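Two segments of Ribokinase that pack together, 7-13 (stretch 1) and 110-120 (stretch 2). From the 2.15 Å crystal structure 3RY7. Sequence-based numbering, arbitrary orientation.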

# COMPACT_ATOMS: atom_id res chain seq x y z
N ILE A 7 13.86 -9.73 -20.86
CA ILE A 7 12.42 -9.67 -21.06
C ILE A 7 12.14 -8.97 -22.39
O ILE A 7 12.69 -7.91 -22.67
N LEU A 8 11.28 -9.55 -23.18
CA LEU A 8 10.78 -8.93 -24.35
C LEU A 8 9.32 -8.68 -24.16
O LEU A 8 8.58 -9.60 -24.03
N GLY A 9 8.92 -7.43 -24.13
CA GLY A 9 7.51 -7.16 -23.93
C GLY A 9 7.09 -5.72 -23.81
O GLY A 9 7.81 -4.79 -24.19
N SER A 10 5.89 -5.54 -23.27
CA SER A 10 5.18 -4.27 -23.33
C SER A 10 5.48 -3.34 -22.15
O SER A 10 5.72 -3.78 -21.02
N THR A 11 5.45 -2.05 -22.43
CA THR A 11 5.39 -1.03 -21.39
C THR A 11 4.13 -0.22 -21.62
O THR A 11 3.89 0.25 -22.74
N ASN A 12 3.31 -0.09 -20.57
CA ASN A 12 2.05 0.62 -20.67
C ASN A 12 1.99 1.73 -19.64
O ASN A 12 2.54 1.60 -18.55
N VAL A 13 1.31 2.83 -19.96
CA VAL A 13 0.91 3.76 -18.91
C VAL A 13 -0.54 3.47 -18.56
O VAL A 13 -1.43 3.64 -19.38
N TYR A 110 -9.46 -1.31 -20.80
CA TYR A 110 -9.18 -1.27 -22.23
C TYR A 110 -7.68 -1.09 -22.47
O TYR A 110 -7.03 -0.31 -21.77
N VAL A 111 -7.14 -1.81 -23.45
CA VAL A 111 -5.71 -1.76 -23.73
C VAL A 111 -5.44 -1.21 -25.13
O VAL A 111 -5.99 -1.68 -26.12
N TYR A 112 -4.60 -0.19 -25.19
CA TYR A 112 -4.16 0.38 -26.45
C TYR A 112 -2.75 -0.11 -26.68
O TYR A 112 -1.86 0.13 -25.86
N GLY A 113 -2.57 -0.84 -27.78
CA GLY A 113 -1.28 -1.42 -28.10
C GLY A 113 -0.19 -0.38 -28.28
O GLY A 113 0.90 -0.50 -27.72
N GLY A 114 -0.49 0.65 -29.07
CA GLY A 114 0.46 1.74 -29.31
C GLY A 114 1.81 1.24 -29.76
O GLY A 114 1.90 0.28 -30.53
N ALA A 115 2.87 1.88 -29.27
CA ALA A 115 4.25 1.55 -29.65
C ALA A 115 4.60 0.07 -29.45
O ALA A 115 5.39 -0.48 -30.22
N ASN A 116 4.04 -0.55 -28.40
CA ASN A 116 4.27 -1.97 -28.14
C ASN A 116 3.98 -2.83 -29.36
O ASN A 116 4.74 -3.74 -29.68
N MET A 117 2.86 -2.56 -30.02
CA MET A 117 2.43 -3.35 -31.16
C MET A 117 3.03 -2.88 -32.49
O MET A 117 2.61 -3.32 -33.56
N THR A 118 4.02 -2.00 -32.43
CA THR A 118 4.80 -1.70 -33.63
C THR A 118 6.18 -2.37 -33.59
O THR A 118 7.01 -2.16 -34.48
N MET A 119 6.45 -3.16 -32.55
CA MET A 119 7.77 -3.76 -32.41
C MET A 119 7.94 -4.79 -33.52
O MET A 119 7.06 -5.61 -33.71
N THR A 120 9.07 -4.71 -34.24
CA THR A 120 9.32 -5.58 -35.40
C THR A 120 10.52 -6.51 -35.17
O THR A 120 11.32 -6.30 -34.25

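The contact between these stretches is organised around one side chain, Asn 116, which points toward stretch 1 and pairs with both the backbone NH and the C=O of Thr 11. Its OD1 accepts a hydrogen bond from Thr 11 N at 2.9 Å, and its ND2 donates one to Thr 11 O at 3.0 Å, each with an N-H...acceptor angle of 156°. A carboxamide suits this place because it carries a donor and an acceptor side by side, matching the NH and C=O of a single residue. The m rotamer, with chi2 near -55°, brings the amide to its partners. Asn 116 ND2 also makes a weak hydrogen bond of 3.3 Å to Gly 113 O within its own stretch.

OD1 has a second donor: water 1 gives one hydrogen bond to Asn 116 OD1 at 2.8 Å and another to Gly 9 O at 2.9 Å, bridging the two stretches where these oxygens, 4.3 Å apart, could not bond directly. Next to this site lies Ser 10, whose CA sits 3.2 Å from Asn 116 OD1; its CA-to-CB bond points sideways, chi1 is p, and its OG is satisfied elsewhere in the structure.

Asn 12, an m rotamer, also leaves its backbone sideways, but its end comes nearer, and its amide group lies close to that of Asn 116 and near the side chain of Val 111.

Farther out the packing becomes apolar. Met 119 points toward stretch 1 with chi angles t, t and m, extended through chi2, then turned about the CG-SD bond. Its SD lies 3.6 Å from Leu 8 CD1. Leu 8, with chi1 t and chi2 p, starts sideways yet brings its end nearer, so the flexible thioether and the branched leucine tip meet in a buried contact.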

# COMPACT_ATOMS: atom_id res chain seq x y z
CB ILE A 7 11.70 -8.94 -19.90
CG1 ILE A 7 12.10 -9.54 -18.55
CG2 ILE A 7 10.21 -9.00 -20.06
CD1 ILE A 7 11.65 -11.01 -18.34
CB LEU A 8 11.00 -9.80 -25.55
CG LEU A 8 10.56 -9.20 -26.87
CD1 LEU A 8 11.46 -8.13 -27.31
CD2 LEU A 8 10.37 -10.22 -27.88
CB SER A 10 3.69 -4.55 -23.36
OG SER A 10 3.29 -5.24 -22.18
CB THR A 11 6.61 -0.11 -21.42
OG1 THR A 11 7.79 -0.86 -21.12
CG2 THR A 11 6.46 1.02 -20.37
CB ASN A 12 0.86 -0.32 -20.40
CG ASN A 12 0.51 -1.21 -21.58
OD1 ASN A 12 0.90 -0.94 -22.72
ND2 ASN A 12 -0.25 -2.27 -21.30
CB VAL A 13 1.13 5.23 -19.32
CG1 VAL A 13 0.61 6.16 -18.23
CG2 VAL A 13 2.61 5.48 -19.62
CB TYR A 110 -9.92 -0.13 -22.92
CG TYR A 110 -11.40 -0.17 -22.77
CD1 TYR A 110 -12.02 0.47 -21.71
CD2 TYR A 110 -12.19 -0.80 -23.71
CE1 TYR A 110 -13.40 0.47 -21.59
CE2 TYR A 110 -13.57 -0.82 -23.60
CZ TYR A 110 -14.17 -0.18 -22.54
OH TYR A 110 -15.55 -0.19 -22.42
CB VAL A 111 -5.03 -3.13 -23.55
CG1 VAL A 111 -3.58 -3.07 -24.01
CG2 VAL A 111 -5.12 -3.59 -22.10
CB TYR A 112 -4.20 1.91 -26.37
CG TYR A 112 -3.43 2.63 -27.45
CD1 TYR A 112 -3.81 2.56 -28.79
CD2 TYR A 112 -2.32 3.40 -27.13
CE1 TYR A 112 -3.09 3.24 -29.77
CE2 TYR A 112 -1.61 4.08 -28.08
CZ TYR A 112 -1.99 4.00 -29.39
OH TYR A 112 -1.25 4.70 -30.32
CB ALA A 115 5.25 2.43 -28.89
CB ASN A 116 3.44 -2.49 -26.96
CG ASN A 116 3.75 -1.78 -25.66
OD1 ASN A 116 4.91 -1.73 -25.22
ND2 ASN A 116 2.72 -1.25 -25.01
CB MET A 117 0.90 -3.40 -31.22
CG MET A 117 0.31 -4.15 -30.01
SD MET A 117 0.93 -5.85 -29.92
CE MET A 117 0.09 -6.59 -31.30
CB THR A 118 4.99 -0.18 -33.83
OG1 THR A 118 5.91 0.32 -32.86
CG2 THR A 118 3.63 0.56 -33.72
CB MET A 119 7.98 -4.41 -31.05
CG MET A 119 9.41 -4.82 -30.85
SD MET A 119 9.72 -5.75 -29.34
CE MET A 119 9.65 -4.46 -28.09
CB THR A 120 9.68 -4.76 -36.66
OG1 THR A 120 10.91 -4.06 -36.41
CG2 THR A 120 8.60 -3.76 -37.02
O HOH W 1 7.08 -3.04 -26.37